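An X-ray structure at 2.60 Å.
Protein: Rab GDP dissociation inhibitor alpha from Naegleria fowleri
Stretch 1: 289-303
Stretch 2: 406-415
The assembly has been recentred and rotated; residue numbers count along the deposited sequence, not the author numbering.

Stretch 1 (289-303) KMVVGDPSYFPEKVR
Stretch 2, residues 406-415: KDGVFISKSY

The chain that leaves the first strand folds back onto the second: after Gly293 a 3-10 turn, 295-297, returns Phe298 (chi1 -42°, m; chi2 -82°) to the face carrying Val409 and Ile411, so one stretch supplies both strand neighbour and lid. Gly293 (phi/psi -171/170) leaves room for this, because a CB there would lie 2.8 Å from Phe298 CE2.

Strands 290-293 and 409-411 run parallel, 16° apart, pairing Val291 with Val409, Val292 with Phe410 and Gly293 with Ile411 at CA-CA distances of 5.1, 4.8 and 5.1 Å. Four backbone hydrogen bonds form the ladder: Val291 N to Gly408 O (3.0 Å), Phe410 N to Val291 O (2.9 Å), Gly293 N to Phe410 O (3.1 Å) and Ser412 N to Gly293 O (3.0 Å). Gly408 enters at phi/psi 81/10, where a CB would jam against Asp407 O. Pro295 packs the exit, CD 3.2 Å from Ser412 O.

On one face, Val291 (p) packs CG1 against Val409 CG2 (3.6 Å). Val409 (t) places CG1 over the Phe298 ring, 3.7 Å from its centroid. Ile411 (m, t) sets CG1 3.6 Å from Phe298 CD2 and CD1 3.6 Å from Lys301 CB. Lys301 (m, t, t, m) then extends past Val409 to a salt bridge, NZ to OD2 of Asp407 (p), 2.8 Å.

On the other face, Val292 (t) neighbours Phe410 (m, chi2 88°), whose CE1 edge meets CG of Met290 (m, t, t) at 3.8 Å. These valines, phenylalanines and Ile411 are buried, as suits apolar side chains; the stretches together bury 683 Å².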

# COMPACT_ATOMS: atom_id res chain seq x y z
N LYS A 289 -19.45 1.76 20.99
CA LYS A 289 -18.00 1.72 21.18
C LYS A 289 -17.33 3.06 20.87
O LYS A 289 -16.28 3.36 21.43
CB LYS A 289 -17.39 0.62 20.31
N MET A 290 -17.94 3.87 20.00
CA MET A 290 -17.38 5.15 19.58
C MET A 290 -18.50 6.14 19.35
O MET A 290 -19.65 5.76 19.12
CB MET A 290 -16.57 5.02 18.29
CG MET A 290 -15.37 4.12 18.35
SD MET A 290 -14.84 3.65 16.70
CE MET A 290 -13.31 2.78 17.07
N VAL A 291 -18.15 7.42 19.38
CA VAL A 291 -19.07 8.49 18.99
C VAL A 291 -18.35 9.45 18.05
O VAL A 291 -17.16 9.71 18.21
CB VAL A 291 -19.65 9.21 20.23
CG1 VAL A 291 -18.55 9.88 21.03
CG2 VAL A 291 -20.73 10.21 19.81
N VAL A 292 -19.08 9.95 17.05
CA VAL A 292 -18.56 10.85 16.03
C VAL A 292 -19.49 12.05 15.94
O VAL A 292 -20.72 11.90 15.98
CB VAL A 292 -18.45 10.15 14.65
CG1 VAL A 292 -18.09 11.14 13.55
CG2 VAL A 292 -17.43 9.02 14.70
N GLY A 293 -18.92 13.26 15.86
CA GLY A 293 -19.77 14.44 15.77
C GLY A 293 -19.00 15.71 15.46
O GLY A 293 -17.76 15.75 15.49
N ASP A 294 -19.76 16.77 15.18
CA ASP A 294 -19.18 18.08 14.91
C ASP A 294 -18.96 18.82 16.22
O ASP A 294 -19.55 18.46 17.24
CB ASP A 294 -20.08 18.88 13.97
CG ASP A 294 -21.38 19.34 14.62
OD1 ASP A 294 -22.44 18.78 14.28
OD2 ASP A 294 -21.34 20.26 15.47
N PRO A 295 -18.12 19.86 16.23
CA PRO A 295 -17.73 20.50 17.51
C PRO A 295 -18.89 20.89 18.42
O PRO A 295 -18.70 20.89 19.65
CB PRO A 295 -16.95 21.74 17.05
CG PRO A 295 -16.34 21.33 15.77
CD PRO A 295 -17.35 20.42 15.10
N SER A 296 -20.07 21.22 17.88
CA SER A 296 -21.15 21.74 18.72
C SER A 296 -21.65 20.73 19.75
O SER A 296 -22.28 21.13 20.73
CB SER A 296 -22.32 22.22 17.85
OG SER A 296 -23.03 21.13 17.28
N TYR A 297 -21.40 19.44 19.54
CA TYR A 297 -21.86 18.41 20.46
C TYR A 297 -20.90 18.16 21.61
O TYR A 297 -21.28 17.50 22.58
CB TYR A 297 -22.12 17.10 19.71
CG TYR A 297 -23.35 17.14 18.84
CD1 TYR A 297 -24.59 16.80 19.35
CD2 TYR A 297 -23.28 17.53 17.50
CE1 TYR A 297 -25.72 16.84 18.58
CE2 TYR A 297 -24.42 17.57 16.72
CZ TYR A 297 -25.64 17.22 17.27
OH TYR A 297 -26.78 17.26 16.51
N PHE A 298 -19.67 18.66 21.52
CA PHE A 298 -18.64 18.42 22.53
C PHE A 298 -17.94 19.73 22.88
O PHE A 298 -16.75 19.91 22.59
CB PHE A 298 -17.64 17.37 22.04
CG PHE A 298 -18.27 16.21 21.34
CD1 PHE A 298 -18.82 15.16 22.08
CD2 PHE A 298 -18.34 16.18 19.96
CE1 PHE A 298 -19.43 14.08 21.45
CE2 PHE A 298 -18.94 15.10 19.31
CZ PHE A 298 -19.49 14.05 20.06
N PRO A 299 -18.65 20.66 23.52
CA PRO A 299 -18.03 21.96 23.83
C PRO A 299 -16.78 21.84 24.68
O PRO A 299 -15.85 22.64 24.52
CB PRO A 299 -19.14 22.71 24.59
CG PRO A 299 -20.41 21.99 24.25
CD PRO A 299 -20.01 20.56 24.06
N GLU A 300 -16.73 20.86 25.58
CA GLU A 300 -15.59 20.71 26.47
C GLU A 300 -14.41 20.02 25.81
O GLU A 300 -13.33 19.97 26.41
CB GLU A 300 -16.00 19.94 27.72
N LYS A 301 -14.55 19.52 24.58
CA LYS A 301 -13.48 18.77 23.92
C LYS A 301 -12.92 19.47 22.69
O LYS A 301 -12.18 18.85 21.92
CB LYS A 301 -13.97 17.38 23.53
CG LYS A 301 -14.50 16.55 24.68
CD LYS A 301 -14.60 15.09 24.28
CE LYS A 301 -14.88 14.22 25.48
NZ LYS A 301 -13.61 13.78 26.12
N VAL A 302 -13.24 20.75 22.49
CA VAL A 302 -12.75 21.50 21.35
C VAL A 302 -12.21 22.84 21.83
O VAL A 302 -12.43 23.25 22.97
CB VAL A 302 -13.82 21.69 20.26
CG1 VAL A 302 -14.20 20.34 19.65
CG2 VAL A 302 -15.04 22.38 20.84
N ARG A 303 -11.48 23.51 20.94
CA ARG A 303 -10.96 24.85 21.18
C ARG A 303 -11.29 25.73 19.98
O ARG A 303 -11.30 25.26 18.84
CB ARG A 303 -9.44 24.83 21.42
CG ARG A 303 -8.67 24.25 20.24
CD ARG A 303 -7.16 24.40 20.37
NE ARG A 303 -6.50 24.02 19.12
CZ ARG A 303 -6.18 24.86 18.14
NH1 ARG A 303 -6.45 26.16 18.25
NH2 ARG A 303 -5.58 24.41 17.04
N LYS A 406 -8.01 8.06 22.55
CA LYS A 406 -8.00 7.79 23.98
C LYS A 406 -9.41 7.65 24.55
O LYS A 406 -9.68 6.75 25.34
CB LYS A 406 -7.23 8.89 24.72
N ASP A 407 -10.33 8.53 24.15
CA ASP A 407 -11.67 8.57 24.73
C ASP A 407 -12.77 8.03 23.83
O ASP A 407 -13.90 7.85 24.30
CB ASP A 407 -12.03 10.00 25.15
CG ASP A 407 -11.90 10.98 24.01
OD1 ASP A 407 -11.30 10.63 22.98
OD2 ASP A 407 -12.41 12.12 24.15
N GLY A 408 -12.48 7.75 22.56
CA GLY A 408 -13.50 7.28 21.64
C GLY A 408 -14.39 8.35 21.05
O GLY A 408 -15.40 8.01 20.42
N VAL A 409 -14.07 9.62 21.24
CA VAL A 409 -14.86 10.73 20.73
C VAL A 409 -14.11 11.35 19.56
O VAL A 409 -13.09 12.02 19.75
CB VAL A 409 -15.15 11.79 21.80
CG1 VAL A 409 -16.04 12.88 21.24
CG2 VAL A 409 -15.78 11.16 23.02
N PHE A 410 -14.61 11.13 18.35
CA PHE A 410 -13.97 11.60 17.12
C PHE A 410 -14.74 12.81 16.61
O PHE A 410 -15.89 12.69 16.19
CB PHE A 410 -13.91 10.48 16.09
CG PHE A 410 -13.18 9.27 16.59
CD1 PHE A 410 -13.86 8.27 17.28
CD2 PHE A 410 -11.82 9.14 16.42
CE1 PHE A 410 -13.19 7.16 17.76
CE2 PHE A 410 -11.14 8.03 16.90
CZ PHE A 410 -11.83 7.04 17.57
N ILE A 411 -14.10 13.98 16.66
CA ILE A 411 -14.75 15.26 16.38
C ILE A 411 -14.20 15.83 15.08
O ILE A 411 -12.99 15.77 14.82
CB ILE A 411 -14.55 16.26 17.54
CG1 ILE A 411 -14.91 15.59 18.87
CG2 ILE A 411 -15.39 17.51 17.32
CD1 ILE A 411 -14.66 16.46 20.09
N SER A 412 -15.10 16.38 14.27
CA SER A 412 -14.71 17.02 13.02
C SER A 412 -14.28 18.47 13.27
O SER A 412 -14.59 19.07 14.30
CB SER A 412 -15.86 17.01 12.01
OG SER A 412 -16.98 17.74 12.50
N LYS A 413 -13.56 19.02 12.29
CA LYS A 413 -13.24 20.44 12.29
C LYS A 413 -14.38 21.24 11.68
O LYS A 413 -15.15 20.73 10.86
CB LYS A 413 -11.95 20.69 11.52
CG LYS A 413 -10.72 20.08 12.17
CD LYS A 413 -9.47 20.33 11.35
CE LYS A 413 -8.27 19.70 12.02
NZ LYS A 413 -7.05 19.86 11.19
N SER A 414 -14.50 22.49 12.12
CA SER A 414 -15.41 23.41 11.46
C SER A 414 -14.95 23.64 10.02
O SER A 414 -13.76 23.56 9.71
CB SER A 414 -15.48 24.73 12.21
OG SER A 414 -15.89 24.53 13.55
N TYR A 415 -15.89 23.98 9.16
CA TYR A 415 -15.54 24.18 7.76
C TYR A 415 -14.82 25.52 7.61
O TYR A 415 -15.28 26.55 8.11
CB TYR A 415 -16.80 24.12 6.89
CG TYR A 415 -17.46 22.77 6.99
CD1 TYR A 415 -16.88 21.65 6.41
CD2 TYR A 415 -18.65 22.61 7.68
CE1 TYR A 415 -17.48 20.41 6.52
CE2 TYR A 415 -19.26 21.38 7.79
CZ TYR A 415 -18.66 20.27 7.21
OH TYR A 415 -19.26 19.02 7.31